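Methyltransferase-like protein of unknown function (Silicibacter pomeroyi DSS-3, PDB 3CVO) is of unknown function but has a Rossmann-like fold and is probably an S-adenosylmethionine-dependent methyltransferase of class I. Local coordinates at residues 26-29 and 33-36; 55-60 and 108-113; 113-118 and 142-147; 135-140 and 166-171; 150-155 and 159-164. All blocks are in the same frame, centred on the assembly; numbering follows the deposited sequence.

In the fold
Contacts 1, 2 and 5 each use a strand of the central mixed sheet, and contacts 3 and 4 share helix 133-143. Strands 33-37 and 53-58 are neighbours, so contacts 1 and 2 meet directly: Glu36 OE1 lies 2.7 Å from Ser56 OG in a probable hydrogen bond. Contacts 2 and 3 share Ala113, and both touch the second subunit. Contacts 4 and 5 are the nearest pair, with centres about 8 Å apart. Contact 1 holds Glu36 and contact 2 Glu58, both near the end of the sheet where class I methyltransferases usually bind their cofactor. The Trp115 side chain is about 6 Å from a bound 1,2-ethanediol, probably from the crystallisation liquor.

Contact 1 (26-29 and 33-36); sequences MAYE and VILE
Tyr28 and Glu36 meet through a short hydrogen bond. The phenol OH of Tyr28 donates to Glu36 OE2 at 2.6 Å, on the lone pair of that oxygen that faces away from OE1. Glu36 OE2 lies at the edge of the Tyr28 ring, near its plane, and the ring and carboxylate planes are 53° apart. Ile34 covers one face of the same ring. Its CG2 sits 3.6 Å from Tyr28 CZ, over the face but offset toward the rim, in a CH-pi contact. Ile34 CD1 adds a touch at the other end of the ring, 3.8 Å from Tyr28 CG. Ile34 CG1 is anti to the carbonyl carbon (chi1 -64°), which leaves both CG2 and CD1 facing the tyrosine. Helix 18-30 is thereby tied to strand 33-37, the first strand of the Rossmann-like sheet. Near the end of that strand, Glu36 opens a Glu-x-Gly-x-Gly pattern, consistent with the glycine-rich first motif of class I methyltransferases. Further hydrogen bonds fix the buried carboxylate: Ser42 OG meets OE2, while Thr43 OG1 and Ser56 OG meet OE1. Val125 and Leu127 of the adjoining strand 125-128 also pack on Tyr28, as does Ala46 of helix 41-47.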
# COMPACT_ATOMS: atom_id res chain seq x y z
N MSE A 26 1.11 26.96 -19.75
CA MSE A 26 0.49 27.93 -18.85
C MSE A 26 0.63 27.47 -17.40
O MSE A 26 0.95 28.28 -16.54
CB MSE A 26 -0.97 28.17 -19.21
CG MSE A 26 -1.13 28.97 -20.49
SE MSE A 26 -3.01 29.08 -21.06
CE MSE A 26 -2.70 30.04 -22.76
N ALA A 27 0.44 26.17 -17.14
CA ALA A 27 0.50 25.63 -15.79
C ALA A 27 1.90 25.83 -15.25
O ALA A 27 2.10 26.21 -14.10
CB ALA A 27 0.14 24.12 -15.77
N TYR A 28 2.86 25.54 -16.11
CA TYR A 28 4.29 25.60 -15.76
C TYR A 28 4.74 27.05 -15.54
O TYR A 28 5.60 27.34 -14.70
CB TYR A 28 5.16 24.94 -16.84
CG TYR A 28 5.22 23.42 -16.75
CD1 TYR A 28 4.29 22.70 -16.01
CD2 TYR A 28 6.24 22.71 -17.36
CE1 TYR A 28 4.38 21.32 -15.90
CE2 TYR A 28 6.34 21.33 -17.26
CZ TYR A 28 5.41 20.63 -16.54
OH TYR A 28 5.49 19.21 -16.42
N GLU A 29 4.12 27.95 -16.29
CA GLU A 29 4.44 29.38 -16.19
C GLU A 29 4.00 29.87 -14.84
O GLU A 29 4.70 30.63 -14.18
CB GLU A 29 3.81 30.20 -17.33
CG GLU A 29 4.59 29.97 -18.61
CD GLU A 29 4.07 30.72 -19.83
OE1 GLU A 29 2.91 31.20 -19.83
OE2 GLU A 29 4.83 30.79 -20.82
N VAL A 33 7.28 25.44 -8.37
CA VAL A 33 7.78 24.07 -8.16
C VAL A 33 6.97 23.13 -9.01
O VAL A 33 5.75 23.09 -8.94
CB VAL A 33 7.82 23.65 -6.63
CG1 VAL A 33 8.44 22.23 -6.44
CG2 VAL A 33 8.59 24.69 -5.82
N ILE A 34 7.69 22.35 -9.82
CA ILE A 34 7.08 21.43 -10.77
C ILE A 34 7.58 20.03 -10.50
O ILE A 34 8.75 19.81 -10.40
CB ILE A 34 7.46 21.80 -12.27
CG1 ILE A 34 6.89 23.17 -12.67
CG2 ILE A 34 6.96 20.68 -13.25
CD1 ILE A 34 7.66 23.92 -13.82
N LEU A 35 6.65 19.09 -10.38
CA LEU A 35 7.00 17.69 -10.25
C LEU A 35 6.42 16.95 -11.44
O LEU A 35 5.24 17.10 -11.73
CB LEU A 35 6.43 17.10 -8.92
CG LEU A 35 6.33 15.57 -8.83
CD1 LEU A 35 7.77 14.99 -8.97
CD2 LEU A 35 5.63 15.07 -7.55
N GLU A 36 7.27 16.20 -12.12
CA GLU A 36 6.84 15.38 -13.23
C GLU A 36 7.08 13.93 -12.98
O GLU A 36 8.09 13.50 -12.40
CB GLU A 36 7.57 15.77 -14.53
CG GLU A 36 7.60 17.19 -14.93
CD GLU A 36 8.28 17.37 -16.27
OE1 GLU A 36 9.41 16.82 -16.42
OE2 GLU A 36 7.69 18.03 -17.18

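Contact 2 (55-60 and 108-113); sequences TSVESD and PDYPLA. With EDO (1,2-ethanediol), chain P; EDO (1,2-ethanediol), chain O.
Tyr110 OH is held from two sources. Water 1 is hydrogen-bonded to it at 2.7 Å, and the backbone N of Arg131 is its protein partner. The same water accepts from Ser59 N at 3.2 Å, so it bridges the tyrosine to the backbone just past the end of strand 53-58. The aromatic ring makes the direct contact. Val57 CG1 stands over the centre of one face of the Tyr110 ring, 3.9 Å from the centroid and 13° off the normal, a clear CH-pi contact. Ser59 CB reaches Tyr110 CE2 obliquely at 3.8 Å. The tyrosine swings its CG anti to the backbone N (chi1 -176°), which carries the ring from the short helix 109-112 across to the strand. Cys136 of helix 133-143 also packs on the ring.

Glu58 points away from Tyr110 and bonds to the turn after the strand. Its OE2 accepts from Asp60 N at 3.0 Å (160°), and its OE1 binds Ser39 OG. Asp60 in turn is the N-cap of helix 61-73, with OD1 taking Trp63 N. With Asp60 replaced by an alanine, Trp63 N in the first turn of that helix would probably lose its side-chain cap. In class I methyltransferases an acidic residue at the end of the second strand commonly binds the cofactor ribose, and the place of Glu58 is consistent with that site.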
# COMPACT_ATOMS: atom_id res chain seq x y z
N THR A 55 11.57 18.60 -10.82
CA THR A 55 11.94 17.24 -10.50
C THR A 55 11.14 16.33 -11.40
O THR A 55 9.93 16.49 -11.54
CB THR A 55 11.70 16.84 -8.99
OG1 THR A 55 12.28 17.83 -8.14
CG2 THR A 55 12.33 15.48 -8.68
N SER A 56 11.85 15.44 -12.06
CA SER A 56 11.23 14.52 -13.01
C SER A 56 11.65 13.09 -12.69
O SER A 56 12.82 12.73 -12.72
CB SER A 56 11.65 14.87 -14.45
OG SER A 56 11.42 16.26 -14.71
N VAL A 57 10.65 12.29 -12.35
CA VAL A 57 10.83 10.89 -11.99
C VAL A 57 10.82 10.08 -13.27
O VAL A 57 9.94 10.18 -14.12
CB VAL A 57 9.66 10.42 -11.00
CG1 VAL A 57 9.71 8.86 -10.76
CG2 VAL A 57 9.68 11.25 -9.71
N GLU A 58 11.82 9.24 -13.41
CA GLU A 58 11.99 8.52 -14.67
C GLU A 58 12.44 7.06 -14.45
O GLU A 58 13.41 6.83 -13.76
CB GLU A 58 13.06 9.26 -15.51
CG GLU A 58 13.42 8.63 -16.86
CD GLU A 58 12.18 8.41 -17.74
OE1 GLU A 58 11.50 9.41 -18.03
OE2 GLU A 58 11.88 7.24 -18.08
N SER A 59 11.74 6.13 -15.09
CA SER A 59 12.01 4.69 -14.92
C SER A 59 13.07 4.14 -15.90
O SER A 59 13.70 3.12 -15.62
CB SER A 59 10.70 3.86 -15.07
OG SER A 59 10.05 4.13 -16.30
N ASP A 60 13.27 4.81 -17.03
CA ASP A 60 14.18 4.35 -18.11
C ASP A 60 15.54 4.99 -17.85
O ASP A 60 15.74 6.17 -18.07
CB ASP A 60 13.60 4.74 -19.48
CG ASP A 60 14.44 4.27 -20.67
OD1 ASP A 60 15.66 4.10 -20.57
OD2 ASP A 60 13.84 4.09 -21.74
N PRO A 108 6.33 0.64 -5.70
CA PRO A 108 5.77 1.80 -5.02
C PRO A 108 6.70 2.99 -4.94
O PRO A 108 6.26 4.12 -4.79
CB PRO A 108 5.41 1.23 -3.64
CG PRO A 108 5.25 -0.25 -3.89
CD PRO A 108 6.36 -0.54 -4.80
N ASP A 109 7.98 2.73 -5.11
CA ASP A 109 8.98 3.82 -5.07
C ASP A 109 8.72 4.82 -6.16
O ASP A 109 9.04 5.98 -6.01
CB ASP A 109 10.39 3.30 -5.33
CG ASP A 109 10.95 2.44 -4.22
OD1 ASP A 109 10.31 2.24 -3.17
OD2 ASP A 109 12.07 1.92 -4.43
N TYR A 110 8.19 4.35 -7.28
CA TYR A 110 7.99 5.23 -8.46
C TYR A 110 6.97 6.33 -8.13
O TYR A 110 7.31 7.53 -8.17
CB TYR A 110 7.65 4.45 -9.70
CG TYR A 110 7.54 5.26 -10.94
CD1 TYR A 110 6.38 6.01 -11.20
CD2 TYR A 110 8.55 5.31 -11.86
CE1 TYR A 110 6.27 6.76 -12.33
CE2 TYR A 110 8.42 6.02 -13.01
CZ TYR A 110 7.28 6.76 -13.25
OH TYR A 110 7.15 7.48 -14.42
N PRO A 111 5.73 5.94 -7.74
CA PRO A 111 4.82 7.00 -7.35
C PRO A 111 5.21 7.73 -6.07
O PRO A 111 4.95 8.95 -5.94
CB PRO A 111 3.46 6.26 -7.20
CG PRO A 111 3.77 4.88 -7.04
CD PRO A 111 5.07 4.62 -7.82
N LEU A 112 5.79 7.00 -5.10
CA LEU A 112 5.86 7.51 -3.73
C LEU A 112 7.20 8.12 -3.26
O LEU A 112 7.19 8.96 -2.38
CB LEU A 112 5.46 6.42 -2.72
CG LEU A 112 3.96 6.08 -2.70
CD1 LEU A 112 3.66 4.71 -2.00
CD2 LEU A 112 3.15 7.24 -2.07
N ALA A 113 8.33 7.65 -3.75
CA ALA A 113 9.62 8.00 -3.14
C ALA A 113 9.91 9.51 -3.17
O ALA A 113 10.51 10.08 -2.24
CB ALA A 113 10.80 7.20 -3.80
C1 EDO P . 15.45 4.86 -25.80
O1 EDO P . 15.17 6.25 -25.99
C2 EDO P . 14.89 4.43 -24.45
O2 EDO P . 15.97 3.98 -23.61
C1 EDO O . 14.62 17.83 -4.50
O1 EDO O . 13.52 18.75 -4.71
C2 EDO O . 14.71 16.82 -5.66
O2 EDO O . 14.62 17.52 -6.92
O HOH W 1 8.86 6.89 -16.36

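Contact 3 (113-118 and 142-147); sequences AVWRTE and FSITRP
Trp115 and Ser143 meet in a CH-pi contact. Ser143 CB lies over one face of the indole, offset toward the rim, and is 4.0 Å from the centroid of the six-membered ring. The line from that centroid to the carbon is 27° off the ring normal. The closest pair is Ser143 CB and Trp115 CD2 at 3.6 Å. The indole is turned crosswise to its own stem (chi2 90°), which presents its flat side to the end of helix 133-143.

Apolar packing adds the second part. Ile144 CG2 touches the far corner of the indole, 3.5 Å from Trp115 CH2. The two side chains run side by side and point the same way. Ile144 is the first residue to leave helical geometry.

Polar atoms are satisfied away from this interface. Trp115 NE1 is hydrogen-bonded to Tyr37 OH, and Ser143 OG turns back to Ala139 O in its own helix. After the helix, Arg146 makes a salt bridge to Asp124.

Within 113-118, Arg116 N bonds to Ala113 O at 2.9 Å in the short 3-10 turn that carries the tryptophan. A leucine in place of Trp115 would probably leave Ser143 CB without a ring face to rest on and Tyr37 OH without its indole partner.

The contact therefore joins the loop after helix 109-112 to the end of helix 133-143 by carbon contacts with the indole, while the bonds of Trp115 NE1 to Tyr37 and of Ser143 OG to Ala139 are likely to fix how the indole and the serine are turned.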
# COMPACT_ATOMS: atom_id res chain seq x y z
N ALA A 113 8.33 7.65 -3.75
CA ALA A 113 9.62 8.00 -3.14
C ALA A 113 9.91 9.51 -3.17
O ALA A 113 10.51 10.08 -2.24
CB ALA A 113 10.80 7.20 -3.80
N VAL A 114 9.53 10.14 -4.28
CA VAL A 114 9.85 11.57 -4.50
C VAL A 114 9.23 12.43 -3.41
O VAL A 114 9.79 13.47 -3.03
CB VAL A 114 9.43 12.05 -5.94
CG1 VAL A 114 7.91 11.93 -6.17
CG2 VAL A 114 9.98 13.47 -6.25
N TRP A 115 8.12 11.98 -2.85
CA TRP A 115 7.46 12.73 -1.76
C TRP A 115 8.27 12.74 -0.45
O TRP A 115 8.01 13.52 0.46
CB TRP A 115 6.01 12.24 -1.55
CG TRP A 115 5.20 12.54 -2.75
CD1 TRP A 115 5.01 11.75 -3.84
CD2 TRP A 115 4.53 13.78 -3.02
NE1 TRP A 115 4.21 12.40 -4.74
CE2 TRP A 115 3.94 13.66 -4.28
CE3 TRP A 115 4.40 14.98 -2.31
CZ2 TRP A 115 3.22 14.69 -4.86
CZ3 TRP A 115 3.64 16.00 -2.88
CH2 TRP A 115 3.07 15.85 -4.14
N ARG A 116 9.27 11.88 -0.38
CA ARG A 116 10.12 11.75 0.83
C ARG A 116 11.54 12.19 0.54
O ARG A 116 12.44 11.97 1.34
CB ARG A 116 10.17 10.30 1.36
CG ARG A 116 8.84 9.61 1.60
CD ARG A 116 7.96 10.50 2.38
NE ARG A 116 8.46 10.70 3.73
CZ ARG A 116 7.90 11.51 4.63
NH1 ARG A 116 6.78 12.20 4.35
NH2 ARG A 116 8.45 11.62 5.83
N THR A 117 11.75 12.75 -0.62
CA THR A 117 13.11 13.08 -1.06
C THR A 117 13.75 14.09 -0.14
O THR A 117 13.09 15.00 0.39
CB THR A 117 13.16 13.57 -2.56
OG1 THR A 117 14.53 13.65 -2.98
CG2 THR A 117 12.51 14.90 -2.75
N GLU A 118 15.04 13.89 0.10
CA GLU A 118 15.84 14.93 0.74
C GLU A 118 15.83 16.08 -0.25
O GLU A 118 15.98 15.87 -1.47
CB GLU A 118 17.28 14.48 1.04
N PHE A 142 -2.84 12.06 -1.81
CA PHE A 142 -2.73 11.67 -0.39
C PHE A 142 -1.51 12.30 0.28
O PHE A 142 -1.46 12.35 1.49
CB PHE A 142 -2.67 10.16 -0.25
CG PHE A 142 -3.90 9.46 -0.71
CD1 PHE A 142 -5.13 9.89 -0.33
CD2 PHE A 142 -3.79 8.32 -1.48
CE1 PHE A 142 -6.25 9.26 -0.75
CE2 PHE A 142 -4.91 7.66 -1.87
CZ PHE A 142 -6.15 8.15 -1.51
N SER A 143 -0.58 12.83 -0.50
CA SER A 143 0.73 13.28 0.04
C SER A 143 0.87 14.80 0.20
O SER A 143 1.69 15.32 0.98
CB SER A 143 1.88 12.76 -0.81
OG SER A 143 1.98 11.34 -0.81
N ILE A 144 0.10 15.51 -0.59
CA ILE A 144 0.13 16.98 -0.60
C ILE A 144 -0.42 17.49 0.72
O ILE A 144 -1.21 16.80 1.38
CB ILE A 144 -0.64 17.61 -1.79
CG1 ILE A 144 -2.13 17.18 -1.83
CG2 ILE A 144 0.06 17.34 -3.18
CD1 ILE A 144 -2.98 17.92 -2.85
N THR A 145 0.03 18.68 1.11
CA THR A 145 -0.45 19.39 2.30
C THR A 145 -1.12 20.71 2.01
O THR A 145 -1.69 21.33 2.89
CB THR A 145 0.66 19.56 3.36
OG1 THR A 145 1.80 20.22 2.78
CG2 THR A 145 1.08 18.17 3.90
N ARG A 146 -1.08 21.11 0.75
CA ARG A 146 -1.88 22.24 0.21
C ARG A 146 -2.30 21.91 -1.25
O ARG A 146 -1.75 20.99 -1.87
CB ARG A 146 -1.05 23.52 0.29
CG ARG A 146 0.21 23.51 -0.53
CD ARG A 146 0.92 24.88 -0.44
NE ARG A 146 2.24 24.86 -1.08
CZ ARG A 146 2.44 24.95 -2.39
NH1 ARG A 146 1.42 25.08 -3.23
NH2 ARG A 146 3.66 24.90 -2.85
N PRO A 147 -3.30 22.62 -1.79
CA PRO A 147 -3.81 22.29 -3.12
C PRO A 147 -2.78 22.43 -4.20
O PRO A 147 -1.89 23.29 -4.13
CB PRO A 147 -4.93 23.31 -3.33
CG PRO A 147 -5.37 23.64 -1.98
CD PRO A 147 -4.13 23.64 -1.13

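Contact 4 (135-140 and 166-171); sequences GCALAT and EFLGAP
Apolar helix-to-helix packing joins Ala137 and Leu138 of helix 133-143 to Phe167 and Leu168 at the end of the short helix 165-168. Helix 133-143 connects strands 125-128 and 148-152, as in the beta-alpha-beta crossover of a Rossmann-like fold. Helix 165-168 comes after strand 148-152.

Leu168 reaches in with both methyls. Its CD2 lies 3.8 Å from Ala137 CB, and its CD1 sits 3.6 Å from the backbone oxygen Ala137 O. Leu138 CD2 is shared between two partners. It meets the Phe167 ring at CD2, 3.7 Å away and obliquely, and Leu168 CD1 at 4.1 Å. With CG anti to the carbonyl carbon (chi1 -62°), Leu138 turns its CD2 branch to both residues. Phe167 also meets Phe142 edge-to-face. Leu168 packs further on Leu150 and Phe180 of the sheet.

The polar groups here serve their own helix. Cys136 O accepts from Thr140 N at 3.1 Å and from Thr140 OG1 at 2.9 Å, the two donors coming from opposite faces of the carbonyl plane. Gly169, the first residue past helix 165-168, has a positive phi (78°), a conformation that suits glycine.

All four touching residues are buried and carry no charge. Cohesion between the segments thus rests on the fit of methyls and ring, and the buried threonine hydroxyl is satisfied within its helix.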
# COMPACT_ATOMS: atom_id res chain seq x y z
N GLY A 135 -1.52 5.46 -9.85
CA GLY A 135 -0.80 5.43 -8.59
C GLY A 135 -0.17 6.78 -8.25
O GLY A 135 -0.17 7.21 -7.12
N CYS A 136 0.37 7.43 -9.28
CA CYS A 136 1.05 8.72 -9.12
C CYS A 136 0.01 9.79 -8.79
O CYS A 136 0.24 10.71 -7.97
CB CYS A 136 1.77 9.12 -10.38
SG CYS A 136 3.18 8.06 -10.83
N ALA A 137 -1.15 9.67 -9.41
CA ALA A 137 -2.20 10.64 -9.17
C ALA A 137 -2.70 10.58 -7.72
O ALA A 137 -2.87 11.61 -7.02
CB ALA A 137 -3.38 10.47 -10.18
N LEU A 138 -2.92 9.35 -7.27
CA LEU A 138 -3.32 9.09 -5.86
C LEU A 138 -2.25 9.44 -4.86
O LEU A 138 -2.55 10.01 -3.84
CB LEU A 138 -3.82 7.64 -5.65
CG LEU A 138 -5.07 7.26 -6.47
CD1 LEU A 138 -5.47 5.81 -6.04
CD2 LEU A 138 -6.19 8.25 -6.35
N ALA A 139 -1.01 9.13 -5.17
CA ALA A 139 0.13 9.48 -4.34
C ALA A 139 0.15 10.99 -4.08
O ALA A 139 0.29 11.41 -2.96
CB ALA A 139 1.43 9.02 -4.97
N THR A 140 -0.17 11.76 -5.12
CA THR A 140 -0.17 13.21 -5.01
C THR A 140 -1.29 13.60 -4.08
O THR A 140 -1.08 14.35 -3.13
CB THR A 140 -0.34 13.87 -6.40
OG1 THR A 140 0.77 13.49 -7.21
CG2 THR A 140 -0.45 15.40 -6.30
N GLU A 166 -12.45 9.95 -7.77
CA GLU A 166 -12.95 9.79 -6.40
C GLU A 166 -12.17 10.69 -5.45
O GLU A 166 -12.71 11.28 -4.49
CB GLU A 166 -12.84 8.36 -5.90
CG GLU A 166 -13.32 8.27 -4.46
CD GLU A 166 -13.30 6.89 -3.83
OE1 GLU A 166 -12.84 5.92 -4.49
OE2 GLU A 166 -13.73 6.81 -2.64
N PHE A 167 -10.87 10.80 -5.73
CA PHE A 167 -9.97 11.57 -4.86
C PHE A 167 -9.48 12.90 -5.42
O PHE A 167 -9.13 13.81 -4.66
CB PHE A 167 -8.80 10.70 -4.44
CG PHE A 167 -9.22 9.52 -3.62
CD1 PHE A 167 -9.71 9.69 -2.33
CD2 PHE A 167 -9.16 8.25 -4.15
CE1 PHE A 167 -10.14 8.62 -1.57
CE2 PHE A 167 -9.55 7.16 -3.40
CZ PHE A 167 -10.03 7.33 -2.09
N LEU A 168 -9.43 13.02 -6.75
CA LEU A 168 -8.89 14.21 -7.41
C LEU A 168 -10.00 15.17 -7.82
O LEU A 168 -9.77 16.35 -8.14
CB LEU A 168 -8.01 13.81 -8.63
CG LEU A 168 -6.57 13.51 -8.20
CD1 LEU A 168 -6.45 12.19 -7.40
CD2 LEU A 168 -5.66 13.47 -9.46
N GLY A 169 -11.20 14.63 -7.77
CA GLY A 169 -12.39 15.30 -8.26
C GLY A 169 -12.57 15.28 -9.77
O GLY A 169 -11.88 14.57 -10.47
N ALA A 170 -13.49 16.10 -10.26
CA ALA A 170 -13.82 16.17 -11.70
C ALA A 170 -12.74 16.91 -12.46
O ALA A 170 -12.32 17.99 -12.05
CB ALA A 170 -15.20 16.85 -11.92
N PRO A 171 -12.27 16.36 -13.59
CA PRO A 171 -11.27 17.15 -14.29
C PRO A 171 -11.83 18.13 -15.27
O PRO A 171 -12.95 17.96 -15.73
CB PRO A 171 -10.51 16.09 -15.08
CG PRO A 171 -11.60 15.18 -15.49
CD PRO A 171 -12.49 15.07 -14.26

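Contact 5 (150-155 and 159-164); sequences LLFDDY and RWQHQV
Tyr155 and His162 form the main aromatic pair, in the loop that follows strand 148-152, the fifth strand in chain order of the Rossmann-like sheet. Their ring centroids are 4.5 Å apart and the planes are inclined at 59°, so the two meet obliquely. The nearest side-chain approach is Tyr155 OH to His162 CD2 at 3.3 Å. Tyr155 CG is anti to the backbone N (chi1 -174°), which lays the ring back along the loop toward 159-164. One edge of the tyrosine ring faces Val164 CB, 4.2 Å from Tyr155 CE1. Phe180 of the neighbouring strand meets the same ring edge-to-face.

Within 150-155, the tyrosine ring carbon CD1 of Tyr155 sits 3.7 Å above the Phe152 plane, over the ring centre. The side chain of Gln161 crosses the Phe152 ring obliquely, and Val164 CG2 touches Phe152 CE2 at 3.9 Å.

Polar bonds fix the surroundings. Tyr155 OH is hydrogen-bonded to Glu165 OE2, just beyond 159-164. Asp154 OD2 makes a salt bridge to Arg133 and Asp153 OD1 one to Arg176, which ties the turn after the strand to other parts of the chain.

Residues 159-164 also bond among themselves. Gln163 NE2 donates to Trp160 O at 2.7 Å in an almost straight bond (176°), within the carbonyl plane, and the same nitrogen rides above the rim of the Trp160 indole.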
# COMPACT_ATOMS: atom_id res chain seq x y z
N LEU A 150 -2.95 19.18 -10.92
CA LEU A 150 -2.44 17.93 -11.50
C LEU A 150 -2.90 17.81 -12.93
O LEU A 150 -4.06 17.96 -13.27
CB LEU A 150 -2.83 16.70 -10.65
CG LEU A 150 -2.15 15.41 -11.13
CD1 LEU A 150 -1.72 14.53 -9.93
CD2 LEU A 150 -2.99 14.60 -12.09
N LEU A 151 -1.94 17.59 -13.81
CA LEU A 151 -2.21 17.38 -15.22
C LEU A 151 -1.95 15.91 -15.53
O LEU A 151 -0.88 15.37 -15.25
CB LEU A 151 -1.29 18.26 -16.09
CG LEU A 151 -1.26 19.77 -15.84
CD1 LEU A 151 -0.21 20.47 -16.70
CD2 LEU A 151 -2.69 20.38 -16.00
N PHE A 152 -2.96 15.26 -16.06
CA PHE A 152 -2.88 13.81 -16.30
C PHE A 152 -3.02 13.63 -17.82
O PHE A 152 -4.09 13.80 -18.40
CB PHE A 152 -4.01 13.15 -15.52
CG PHE A 152 -3.95 11.63 -15.39
CD1 PHE A 152 -3.66 10.82 -16.46
CD2 PHE A 152 -4.24 11.01 -14.18
CE1 PHE A 152 -3.66 9.44 -16.35
CE2 PHE A 152 -4.25 9.64 -14.05
CZ PHE A 152 -3.95 8.85 -15.15
N ASP A 153 -1.92 13.27 -18.45
CA ASP A 153 -1.93 13.11 -19.90
C ASP A 153 -2.52 11.76 -20.34
O ASP A 153 -2.41 10.76 -19.63
CB ASP A 153 -0.55 13.27 -20.50
CG ASP A 153 -0.59 13.66 -21.97
OD1 ASP A 153 -1.66 14.11 -22.51
OD2 ASP A 153 0.47 13.53 -22.60
N ASP A 154 -3.18 11.81 -21.50
CA ASP A 154 -3.78 10.60 -22.10
C ASP A 154 -4.80 10.04 -21.18
O ASP A 154 -4.90 8.84 -21.00
CB ASP A 154 -2.71 9.52 -22.29
CG ASP A 154 -1.53 10.02 -23.08
OD1 ASP A 154 -1.73 10.24 -24.29
OD2 ASP A 154 -0.42 10.23 -22.48
N TYR A 155 -5.53 10.93 -20.53
CA TYR A 155 -6.52 10.55 -19.51
C TYR A 155 -7.72 9.76 -20.06
O TYR A 155 -8.23 8.86 -19.40
CB TYR A 155 -7.02 11.78 -18.76
CG TYR A 155 -7.94 11.44 -17.59
CD1 TYR A 155 -7.48 10.80 -16.44
CD2 TYR A 155 -9.27 11.78 -17.64
CE1 TYR A 155 -8.32 10.51 -15.41
CE2 TYR A 155 -10.12 11.51 -16.59
CZ TYR A 155 -9.65 10.88 -15.49
OH TYR A 155 -10.53 10.63 -14.44
N ARG A 159 -10.25 3.33 -18.74
CA ARG A 159 -11.45 3.48 -17.90
C ARG A 159 -11.14 3.08 -16.47
O ARG A 159 -11.95 3.24 -15.56
CB ARG A 159 -12.58 2.59 -18.42
N TRP A 160 -9.94 2.53 -16.31
CA TRP A 160 -9.38 2.07 -15.02
C TRP A 160 -8.89 3.33 -14.36
O TRP A 160 -8.65 3.41 -13.14
CB TRP A 160 -8.25 1.02 -15.23
CG TRP A 160 -6.92 1.22 -14.48
CD1 TRP A 160 -5.85 1.99 -14.89
CD2 TRP A 160 -6.51 0.62 -13.22
NE1 TRP A 160 -4.82 1.91 -13.97
CE2 TRP A 160 -5.19 1.08 -12.94
CE3 TRP A 160 -7.12 -0.25 -12.31
CZ2 TRP A 160 -4.49 0.70 -11.79
CZ3 TRP A 160 -6.40 -0.63 -11.16
CH2 TRP A 160 -5.11 -0.17 -10.92
N GLN A 161 -8.81 4.35 -15.20
CA GLN A 161 -8.21 5.60 -14.82
C GLN A 161 -9.24 6.43 -14.05
O GLN A 161 -8.88 7.23 -13.19
CB GLN A 161 -7.57 6.33 -16.04
CG GLN A 161 -6.27 5.59 -16.40
CD GLN A 161 -5.47 6.17 -17.54
OE1 GLN A 161 -5.96 6.99 -18.32
NE2 GLN A 161 -4.20 5.72 -17.67
N HIS A 162 -10.52 6.22 -14.30
CA HIS A 162 -11.46 7.23 -13.86
C HIS A 162 -11.79 7.14 -12.35
O HIS A 162 -12.51 7.98 -11.83
CB HIS A 162 -12.66 7.24 -14.78
CG HIS A 162 -12.34 7.80 -16.13
ND1 HIS A 162 -11.80 7.03 -17.15
CD2 HIS A 162 -12.44 9.05 -16.63
CE1 HIS A 162 -11.60 7.79 -18.22
NE2 HIS A 162 -11.99 9.02 -17.93
N GLN A 163 -11.16 6.13 -11.70
CA GLN A 163 -11.14 5.86 -10.19
C GLN A 163 -10.27 6.95 -9.46
O GLN A 163 -10.22 7.13 -8.25
CB GLN A 163 -10.55 4.45 -9.90
CG GLN A 163 -9.01 4.39 -9.77
CD GLN A 163 -8.41 2.96 -9.61
OE1 GLN A 163 -8.16 2.49 -8.49
NE2 GLN A 163 -8.18 2.30 -10.73
N VAL A 164 -9.60 7.69 -10.31
CA VAL A 164 -8.85 8.91 -9.98
C VAL A 164 -9.82 9.98 -9.43
O VAL A 164 -9.50 10.72 -8.52
CB VAL A 164 -8.15 9.42 -11.33
CG1 VAL A 164 -7.52 10.76 -11.19
CG2 VAL A 164 -7.12 8.37 -11.80